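Long-range contacts in fatty acid amide hydrolase (PDB 6KVR), which probably hydrolyses monocarboxylic acid amides to the corresponding carboxylates and ammonium, as a member of the amidase family: residues E123-E128 and Y198-Q203; I153-K158 and I248-D253; E159-K164 and V185-L190; A239-G244 and M299-D304. One frame throughout, in Å; residues are numbered along the deposited sequence.

Interaction 1 of 4, residues E123-E128 and Y198-Q203; sequences ELFIDE and YVRTSQ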
# COMPACT_ATOMS: atom_id res chain seq x y z
N GLU A 123 18.91 12.82 24.03
CA GLU A 123 18.13 13.61 24.96
C GLU A 123 17.78 12.72 26.14
O GLU A 123 17.41 11.56 25.96
CB GLU A 123 16.85 14.17 24.32
CG GLU A 123 17.03 15.52 23.59
CD GLU A 123 15.70 16.28 23.38
OE1 GLU A 123 15.75 17.49 23.04
OE2 GLU A 123 14.63 15.66 23.53
N LEU A 124 17.91 13.27 27.34
CA LEU A 124 17.56 12.57 28.56
C LEU A 124 16.60 13.44 29.35
O LEU A 124 16.81 14.64 29.46
CB LEU A 124 18.80 12.29 29.40
CG LEU A 124 19.50 10.95 29.23
CD1 LEU A 124 20.78 10.96 30.06
CD2 LEU A 124 18.56 9.87 29.68
N PHE A 125 15.52 12.84 29.85
CA PHE A 125 14.59 13.61 30.66
C PHE A 125 14.05 12.68 31.75
O PHE A 125 12.86 12.34 31.79
CB PHE A 125 13.47 14.27 29.85
CG PHE A 125 12.99 13.49 28.65
CD1 PHE A 125 13.68 13.52 27.44
CD2 PHE A 125 11.79 12.79 28.71
CE1 PHE A 125 13.20 12.83 26.31
CE2 PHE A 125 11.30 12.09 27.60
CZ PHE A 125 12.01 12.11 26.40
N ILE A 126 14.96 12.28 32.66
CA ILE A 126 14.62 11.32 33.70
C ILE A 126 13.57 11.90 34.64
O ILE A 126 12.67 11.19 35.09
CB ILE A 126 15.90 10.90 34.47
CG1 ILE A 126 16.93 10.28 33.52
CG2 ILE A 126 15.57 9.93 35.59
CD1 ILE A 126 16.38 9.15 32.67
N ASP A 127 13.67 13.20 34.94
CA ASP A 127 12.72 13.85 35.83
C ASP A 127 11.30 13.81 35.27
O ASP A 127 10.35 13.46 35.99
CB ASP A 127 13.16 15.29 36.10
CG ASP A 127 13.40 16.08 34.81
OD1 ASP A 127 13.59 17.32 34.87
OD2 ASP A 127 13.42 15.45 33.72
N GLU A 128 11.13 14.15 33.98
CA GLU A 128 9.81 14.03 33.38
C GLU A 128 9.34 12.59 33.38
O GLU A 128 8.16 12.31 33.59
CB GLU A 128 9.82 14.58 31.96
CG GLU A 128 10.22 16.03 31.83
CD GLU A 128 10.32 16.45 30.38
OE1 GLU A 128 9.49 15.98 29.57
OE2 GLU A 128 11.24 17.22 30.03
N TYR A 198 11.46 8.72 28.63
CA TYR A 198 12.54 9.34 29.39
C TYR A 198 13.83 9.54 28.58
O TYR A 198 14.66 10.35 28.98
CB TYR A 198 12.86 8.50 30.64
CG TYR A 198 13.23 7.06 30.36
CD1 TYR A 198 12.30 6.16 29.85
CD2 TYR A 198 14.52 6.60 30.57
CE1 TYR A 198 12.64 4.85 29.58
CE2 TYR A 198 14.87 5.29 30.30
CZ TYR A 198 13.93 4.42 29.82
OH TYR A 198 14.26 3.12 29.56
N VAL A 199 14.01 8.81 27.48
CA VAL A 199 15.24 8.90 26.68
C VAL A 199 14.91 8.82 25.19
O VAL A 199 14.05 8.03 24.76
CB VAL A 199 16.25 7.80 27.07
CG1 VAL A 199 15.65 6.42 26.88
CG2 VAL A 199 17.52 7.92 26.25
N ARG A 200 15.60 9.64 24.39
CA ARG A 200 15.51 9.61 22.94
C ARG A 200 16.91 9.36 22.41
O ARG A 200 17.86 10.04 22.81
CB ARG A 200 14.92 10.91 22.37
CG ARG A 200 13.47 11.16 22.82
CD ARG A 200 13.01 12.58 22.55
NE ARG A 200 12.76 12.77 21.13
CZ ARG A 200 12.68 13.96 20.54
NH1 ARG A 200 12.83 15.08 21.22
NH2 ARG A 200 12.42 14.02 19.23
N THR A 201 17.03 8.39 21.51
CA THR A 201 18.30 7.76 21.18
C THR A 201 18.88 8.27 19.87
O THR A 201 18.17 8.82 19.02
CB THR A 201 18.13 6.24 21.11
OG1 THR A 201 16.99 5.93 20.30
CG2 THR A 201 17.93 5.67 22.51
N SER A 202 20.17 8.01 19.70
CA SER A 202 20.97 8.59 18.63
C SER A 202 20.72 7.90 17.30
O SER A 202 20.19 6.79 17.22
CB SER A 202 22.46 8.54 18.97
OG SER A 202 22.87 7.18 19.11
N GLN A 203 21.14 8.60 16.25
CA GLN A 203 20.95 8.22 14.86
C GLN A 203 22.00 8.95 14.04
O GLN A 203 22.47 10.02 14.45
CB GLN A 203 19.54 8.58 14.38
CG GLN A 203 19.33 10.08 14.40
CD GLN A 203 17.94 10.48 14.82
OE1 GLN A 203 17.03 9.65 14.95
NE2 GLN A 203 17.75 11.78 15.05

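Interaction 2 of 4, residues I153-K158 and I248-D253; sequences IPISLK and IGVGSD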
# COMPACT_ATOMS: atom_id res chain seq x y z
N ILE A 153 5.52 0.74 31.49
CA ILE A 153 6.61 0.07 30.79
C ILE A 153 7.54 1.17 30.20
O ILE A 153 7.07 1.92 29.33
CB ILE A 153 6.09 -0.87 29.70
CG1 ILE A 153 5.35 -2.04 30.36
CG2 ILE A 153 7.22 -1.44 28.88
CD1 ILE A 153 6.17 -2.73 31.46
N PRO A 154 8.77 1.27 30.66
CA PRO A 154 9.69 2.31 30.11
C PRO A 154 10.20 1.94 28.73
O PRO A 154 10.85 0.90 28.54
CB PRO A 154 10.83 2.35 31.14
CG PRO A 154 10.33 1.61 32.34
CD PRO A 154 9.36 0.58 31.81
N ILE A 155 9.95 2.82 27.76
CA ILE A 155 10.20 2.55 26.35
C ILE A 155 11.09 3.67 25.82
O ILE A 155 10.84 4.85 26.09
CB ILE A 155 8.87 2.45 25.57
CG1 ILE A 155 8.16 1.14 25.96
CG2 ILE A 155 9.08 2.53 24.06
CD1 ILE A 155 6.95 0.80 25.11
N SER A 156 12.15 3.29 25.11
CA SER A 156 13.05 4.25 24.49
C SER A 156 12.61 4.54 23.05
O SER A 156 12.05 3.68 22.37
CB SER A 156 14.49 3.75 24.51
OG SER A 156 14.57 2.47 23.91
N LEU A 157 12.89 5.75 22.59
CA LEU A 157 12.33 6.29 21.36
C LEU A 157 13.45 6.83 20.48
O LEU A 157 14.30 7.59 20.95
CB LEU A 157 11.32 7.40 21.66
CG LEU A 157 10.09 7.01 22.47
CD1 LEU A 157 9.41 8.26 22.95
CD2 LEU A 157 9.13 6.14 21.66
N LYS A 158 13.45 6.43 19.21
CA LYS A 158 14.38 7.02 18.25
C LYS A 158 14.09 8.51 18.13
O LYS A 158 12.93 8.92 18.11
CB LYS A 158 14.25 6.31 16.90
CG LYS A 158 15.35 6.59 15.89
CD LYS A 158 15.08 5.82 14.59
CE LYS A 158 16.08 6.21 13.50
NZ LYS A 158 16.15 5.19 12.39
N ILE A 248 11.61 -1.90 26.03
CA ILE A 248 11.37 -2.01 24.60
C ILE A 248 11.90 -0.73 23.95
O ILE A 248 11.86 0.35 24.55
CB ILE A 248 9.87 -2.20 24.25
CG1 ILE A 248 9.25 -3.32 25.07
CG2 ILE A 248 9.70 -2.49 22.76
CD1 ILE A 248 7.76 -3.52 24.81
N GLY A 249 12.41 -0.87 22.74
CA GLY A 249 12.79 0.28 21.94
C GLY A 249 11.99 0.37 20.65
O GLY A 249 11.49 -0.64 20.15
N VAL A 250 11.86 1.57 20.11
CA VAL A 250 11.13 1.81 18.87
C VAL A 250 12.10 2.43 17.87
O VAL A 250 12.70 3.47 18.15
CB VAL A 250 9.91 2.72 19.08
CG1 VAL A 250 9.03 2.76 17.80
CG2 VAL A 250 9.11 2.23 20.26
N GLY A 251 12.25 1.80 16.71
CA GLY A 251 13.06 2.34 15.64
C GLY A 251 12.33 2.39 14.31
O GLY A 251 11.11 2.19 14.25
N SER A 252 13.06 2.66 13.24
CA SER A 252 12.52 2.67 11.90
C SER A 252 13.52 1.96 11.00
O SER A 252 14.69 1.79 11.35
CB SER A 252 12.27 4.10 11.41
OG SER A 252 13.50 4.79 11.30
N ASP A 253 13.05 1.52 9.83
CA ASP A 253 13.83 0.59 9.01
C ASP A 253 13.48 0.84 7.55
O ASP A 253 12.39 0.52 7.08
CB ASP A 253 13.60 -0.86 9.42
CG ASP A 253 14.62 -1.85 8.80
OD1 ASP A 253 14.78 -1.86 7.55
OD2 ASP A 253 15.23 -2.66 9.56

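Interaction 3 of 4, residues E159-K164 and V185-L190; sequences EQMNYK and VTTSIL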
# COMPACT_ATOMS: atom_id res chain seq x y z
N GLU A 159 15.16 9.32 18.09
CA GLU A 159 15.01 10.77 18.17
C GLU A 159 14.14 11.34 17.04
O GLU A 159 13.35 12.26 17.27
CB GLU A 159 16.38 11.46 18.17
CG GLU A 159 16.35 12.97 18.48
CD GLU A 159 15.95 13.86 17.28
OE1 GLU A 159 15.94 13.37 16.12
OE2 GLU A 159 15.63 15.05 17.50
N GLN A 160 14.29 10.83 15.82
CA GLN A 160 13.64 11.46 14.67
C GLN A 160 12.11 11.49 14.77
O GLN A 160 11.48 12.24 14.02
CB GLN A 160 14.09 10.77 13.37
CG GLN A 160 13.68 9.30 13.27
CD GLN A 160 12.46 9.11 12.40
OE1 GLN A 160 12.19 9.93 11.51
NE2 GLN A 160 11.73 8.02 12.63
N MSE A 161 11.51 10.72 15.67
CA MSE A 161 10.06 10.78 15.83
C MSE A 161 9.63 12.01 16.60
O MSE A 161 10.21 12.32 17.65
CB MSE A 161 9.53 9.53 16.55
CG MSE A 161 9.79 8.24 15.81
SE MSE A 161 9.14 6.66 16.78
CE MSE A 161 10.48 6.68 18.16
N ASN A 162 8.62 12.71 16.09
CA ASN A 162 8.07 13.87 16.78
C ASN A 162 7.81 13.55 18.25
O ASN A 162 7.10 12.59 18.57
CB ASN A 162 6.75 14.34 16.14
CG ASN A 162 6.96 15.16 14.89
OD1 ASN A 162 8.08 15.53 14.56
ND2 ASN A 162 5.86 15.46 14.18
N TYR A 163 8.37 14.37 19.13
CA TYR A 163 8.03 14.34 20.54
C TYR A 163 7.49 15.72 20.90
O TYR A 163 8.15 16.73 20.62
CB TYR A 163 9.25 13.99 21.41
CG TYR A 163 8.88 13.57 22.83
CD1 TYR A 163 8.52 14.51 23.78
CD2 TYR A 163 8.88 12.22 23.20
CE1 TYR A 163 8.18 14.14 25.06
CE2 TYR A 163 8.53 11.83 24.48
CZ TYR A 163 8.19 12.80 25.41
OH TYR A 163 7.84 12.44 26.69
N LYS A 164 6.32 15.75 21.52
CA LYS A 164 5.63 17.00 21.80
C LYS A 164 6.51 17.95 22.60
O LYS A 164 7.05 17.59 23.65
CB LYS A 164 4.33 16.72 22.55
CG LYS A 164 3.81 17.89 23.34
CD LYS A 164 2.45 17.56 23.94
CE LYS A 164 1.90 18.77 24.68
NZ LYS A 164 0.41 18.72 24.82
N VAL A 185 2.41 9.83 15.49
CA VAL A 185 1.31 8.88 15.70
C VAL A 185 1.77 7.74 16.61
O VAL A 185 1.07 7.37 17.56
CB VAL A 185 0.77 8.35 14.37
CG1 VAL A 185 -0.25 7.28 14.63
CG2 VAL A 185 0.12 9.49 13.57
N THR A 186 2.93 7.16 16.33
CA THR A 186 3.34 5.98 17.08
C THR A 186 3.60 6.33 18.55
O THR A 186 3.17 5.61 19.46
CB THR A 186 4.56 5.34 16.42
OG1 THR A 186 4.11 4.57 15.30
CG2 THR A 186 5.31 4.40 17.40
N THR A 187 4.26 7.46 18.81
CA THR A 187 4.52 7.82 20.20
C THR A 187 3.23 8.11 20.96
O THR A 187 3.10 7.71 22.13
CB THR A 187 5.47 9.02 20.26
OG1 THR A 187 6.74 8.63 19.74
CG2 THR A 187 5.64 9.50 21.69
N SER A 188 2.27 8.79 20.35
CA SER A 188 1.07 9.08 21.12
C SER A 188 0.22 7.84 21.31
O SER A 188 -0.50 7.74 22.31
CB SER A 188 0.25 10.22 20.50
OG SER A 188 -0.35 9.85 19.30
N ILE A 189 0.33 6.85 20.44
CA ILE A 189 -0.32 5.58 20.74
C ILE A 189 0.35 4.90 21.93
O ILE A 189 -0.33 4.34 22.80
CB ILE A 189 -0.32 4.67 19.50
CG1 ILE A 189 -1.36 5.16 18.48
CG2 ILE A 189 -0.58 3.20 19.90
CD1 ILE A 189 -1.30 4.40 17.18
N LEU A 190 1.68 4.95 22.01
CA LEU A 190 2.37 4.27 23.10
C LEU A 190 2.01 4.88 24.45
O LEU A 190 1.76 4.15 25.42
CB LEU A 190 3.89 4.29 22.89
CG LEU A 190 4.36 3.39 21.74
CD1 LEU A 190 5.87 3.46 21.58
CD2 LEU A 190 3.90 1.94 21.97
O HOH W 1 8.68 10.54 20.03

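Interaction 4 of 4, residues A239-G244 and M299-D304; sequences AIVGYG and MARSID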
# COMPACT_ATOMS: atom_id res chain seq x y z
N ALA A 239 21.95 -0.04 21.12
CA ALA A 239 22.82 0.02 22.28
C ALA A 239 22.02 -0.10 23.57
O ALA A 239 22.34 -0.92 24.44
CB ALA A 239 23.65 1.31 22.27
N ILE A 240 20.95 0.69 23.71
CA ILE A 240 20.27 0.76 25.00
C ILE A 240 19.45 -0.50 25.25
O ILE A 240 19.36 -0.98 26.39
CB ILE A 240 19.41 2.04 25.11
CG1 ILE A 240 18.88 2.20 26.53
CG2 ILE A 240 18.20 1.98 24.16
CD1 ILE A 240 18.20 3.55 26.77
N VAL A 241 18.84 -1.06 24.21
CA VAL A 241 18.10 -2.31 24.40
C VAL A 241 19.07 -3.45 24.69
O VAL A 241 18.90 -4.20 25.65
CB VAL A 241 17.20 -2.59 23.18
CG1 VAL A 241 16.53 -3.96 23.28
CG2 VAL A 241 16.14 -1.50 23.04
N GLY A 242 20.15 -3.56 23.89
CA GLY A 242 21.15 -4.60 24.14
C GLY A 242 21.76 -4.54 25.53
O GLY A 242 22.10 -5.57 26.11
N TYR A 243 21.90 -3.33 26.08
CA TYR A 243 22.37 -3.13 27.44
C TYR A 243 21.27 -3.35 28.49
O TYR A 243 21.60 -3.47 29.67
CB TYR A 243 22.92 -1.71 27.59
CG TYR A 243 23.76 -1.45 28.83
CD1 TYR A 243 25.12 -1.72 28.84
CD2 TYR A 243 23.20 -0.89 29.97
CE1 TYR A 243 25.91 -1.47 29.96
CE2 TYR A 243 23.99 -0.63 31.11
CZ TYR A 243 25.33 -0.92 31.09
OH TYR A 243 26.10 -0.66 32.20
N GLY A 244 20.00 -3.37 28.09
CA GLY A 244 18.92 -3.43 29.05
C GLY A 244 18.50 -2.10 29.64
O GLY A 244 17.75 -2.08 30.62
N MSE A 299 12.06 -3.11 19.15
CA MSE A 299 13.24 -3.90 19.53
C MSE A 299 13.17 -4.24 21.01
O MSE A 299 12.70 -3.43 21.81
CB MSE A 299 14.53 -3.14 19.18
CG MSE A 299 14.56 -2.71 17.70
SE MSE A 299 15.84 -1.26 17.35
CE MSE A 299 17.32 -2.31 18.12
N ALA A 300 13.65 -5.43 21.39
CA ALA A 300 13.55 -5.88 22.78
C ALA A 300 14.52 -7.03 23.03
O ALA A 300 15.20 -7.52 22.12
CB ALA A 300 12.12 -6.30 23.12
N ARG A 301 14.58 -7.46 24.29
CA ARG A 301 15.40 -8.59 24.66
C ARG A 301 14.61 -9.89 24.78
O ARG A 301 15.14 -10.87 25.30
CB ARG A 301 16.15 -8.30 25.96
CG ARG A 301 17.25 -7.25 25.76
CD ARG A 301 18.19 -7.22 26.93
NE ARG A 301 17.51 -6.68 28.09
CZ ARG A 301 17.85 -6.95 29.35
NH1 ARG A 301 18.90 -7.70 29.63
NH2 ARG A 301 17.12 -6.44 30.34
N SER A 302 13.36 -9.91 24.29
CA SER A 302 12.65 -11.18 24.15
C SER A 302 11.62 -11.07 23.02
O SER A 302 11.10 -9.99 22.73
CB SER A 302 11.96 -11.60 25.45
OG SER A 302 10.84 -10.78 25.73
N ILE A 303 11.33 -12.21 22.40
CA ILE A 303 10.34 -12.22 21.33
C ILE A 303 8.94 -11.97 21.87
O ILE A 303 8.13 -11.32 21.19
CB ILE A 303 10.44 -13.54 20.55
CG1 ILE A 303 11.90 -13.80 20.19
CG2 ILE A 303 9.53 -13.52 19.32
CD1 ILE A 303 12.40 -13.00 19.01
N ASP A 304 8.62 -12.45 23.08
CA ASP A 304 7.35 -12.11 23.72
C ASP A 304 7.11 -10.61 23.71
O ASP A 304 5.99 -10.14 23.48
CB ASP A 304 7.33 -12.57 25.19
CG ASP A 304 7.63 -14.04 25.37
OD1 ASP A 304 7.48 -14.81 24.41
OD2 ASP A 304 8.01 -14.40 26.51

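Interaction 1 of 4, residues E123-E128 and Y198-Q203
Three backbone hydrogen bonds join Glu123-Phe125 to Tyr198-Arg200 in antiparallel fashion. Glu123 and Arg200 are the hydrogen-bonded pair: Glu123 N gives to Arg200 O at 3.2 Å, and Arg200 N returns the bond to Glu123 O at 3.1 Å, nearly straight (171°). Leu124 and Val199 follow as the non-hydrogen-bonded pair. Beyond them Phe125 N reaches Tyr198 O at 2.8 Å, at the N-cap position of helix 126-143. Strand 123-124 thus becomes an outermost strand of the large mixed sheet.

One salt bridge runs along the face that carries Glu123 and Arg200. The Glu123 chain, extended beyond CG, lies beside that of Arg200, which bends at chi3, and OE2 stands 3.0 Å from Arg200 NH1. The nitrogen comes from above the carboxylate plane, the two planes being 79° apart, and the bond is bent (135°).

Packing does the rest. Phe125 lays one ring face on the peptide of Tyr198, whose O sits over the ring centre, while Arg200 CG lies in the ring plane at the edge and Arg200 CD is 3.8 Å from Phe125 CE1. Tyr163 meets this ring edge-to-face and Lys166 by cation-pi. On the opposite sheet face Leu124 CD2 makes apolar contact with Val199 CB at 4.1 Å. Ile126 CD1 abuts the Tyr198 ring edge at CD2, 3.8 Å away.

Arg200 is buried, and Glu123 bonds it at NH1; the carbonyls of Glu159 and Ile167 and the hydroxyl of Thr168 also hold the guanidinium. Its buried charge is thus paired with a carboxylate, and these bonds would fix its rotation.

Interaction 2 of 4, residues I153-K158 and I248-D253
The flat groups are peptide units, and three carbonyl oxygens take N-H donors. Ser156 O takes Val250 N in the carbonyl plane at 3.1 Å, whereas Ile248 O receives Ser156 N nearly along its C=O axis at 3.0 Å. Val250 O accepts Lys158 N in the same end-on way at 3.2 Å. These bonds link strands 155-158 and 248-253 in parallel, their axes 4.8 Å apart at closest approach and 15° out of line.

Of the two faces of this sheet, one carries Ile155, Leu157, Ile248 and Val250. Ile155 places CG2, anti to its backbone N, 3.8 Å from Val250 CG2, which also meets Leu157 CD2 at 4.2 Å; helix 185-192 covers Val250 and Leu157. The other face carries Ser156 beside Gly249: Ser156 OG lies 3.4 Å from Gly249 CA, and its strongest polar partner is Glu237.

Lys158 stretches past Gly251 with CG anti to the backbone N and the chain extended to its end. Its NZ donates to Ser252 OG at 2.9 Å and is also hydrogen-bonded to Ser233 OG. These two hydroxyls anchor the lysine nitrogen within the buried site, Ser252 as an additional partner. Lys158, ending strand 155-158, together with Ser233 and the nearby Ser257, the predicted charge relay and acyl-ester residues, is consistent with the Ser-Ser-Lys catalytic triad of the amidase signature fold.

Interaction 3 of 4, residues E159-K164 and V185-L190
Strand 155-158, helix 185-192 and strand 199-201 form a beta-alpha-beta crossover, and this contact sets the loop that leaves the first strand against the first turns of the helix. No direct hydrogen bond spans the two segments.

Van der Waals contact is loose and centres on Thr187, which faces the loop. Met161, a selenomethionine, brings its SE atom to 4.3 Å from Thr187 OG1 and to 4.5 Å from Thr186 CG2. Thr187 CG2, anti to its backbone N, lies 4.5 Å from Tyr163 CD2 in an oblique approach to the ring. The Tyr163 ring also meets His183 edge-to-face, while Thr186 turns its hydroxyl to Tyr313 and Ser278. Thr187 and Met161 also pack on the parallel strands beneath, on Leu157 and Val250 respectively.

Polar contact is indirect. Thr187 OG1 and Asn162 O are 4.1 Å apart, a gap bridged by one water. With OG1 anti to the carbonyl carbon, the hydroxyl of Thr187 meets that water at 2.7 Å, and the water is hydrogen-bonded in turn to the carbonyl Asn162 O at 3.0 Å.

Interaction 4 of 4, residues A239-G244 and M299-D304
Val241, near the C-terminal end of helix 235-243, loses the most surface here. It faces strand 295-300, and CG1, anti to the backbone N, rests on the backbone 3.6 Å from Ala300 CA. CG2 turns to the preceding residue and stands 4.5 Å from CB of Met299, a selenomethionine.

Arg301 comes next, its chain bending at chi3 to curl round the helix end. Arg301 CD passes 3.4 Å from Val241 O and CG lies 4.2 Å from Val241 CG1, so the aliphatic part of the arginine covers both the carbonyl and one methyl of the valine. Val241 O itself accepts the N-H of Gly244 at 2.8 Å. That bond belongs to a Schellman motif in which Gly244 takes a positive phi of 84°. With no side chain on Gly244, one face of the guanidinium lies over its CA, offset toward the rim, with NE 3.7 Å from that atom.

Met299 adds a smaller patch, and its backbone N is hydrogen-bonded to Gly249 O on the adjacent strand.

No hydrogen bond crosses between the segments. The guanidinium is neutralised elsewhere, by the salt bridge from NH1 to Asp83, with Arg110 as a nearby like charge. Helix end and strand end therefore meet through buried van der Waals packing, and the partly negative carbonyl of Val241 would lend the arginine a mild electrostatic attraction.

How the interactions relate
All four contacts are buried, yet their chemistry differs with place. Interactions 1 and 2 are strand pairings in one sheet, antiparallel at its margin and parallel further in; strands 199-201 and 155-158 are neighbours, joined by Thr201 N to Leu157 O at 2.9 Å. Interaction 3 joins a helix to a loop through water and loose contacts; interaction 4 packs a helix end on a strand end through apolar and arginine contacts. These two lie apart without touching, and interaction 2 touches both: Val250 meets Leu190, while Gly249 packs on Val241. Only interaction 2 holds a predicted catalytic residue. Gln203 NE2 of interaction 1 probably hydrogen-bonds Glu159 OE1 of interaction 3 at 2.6 Å.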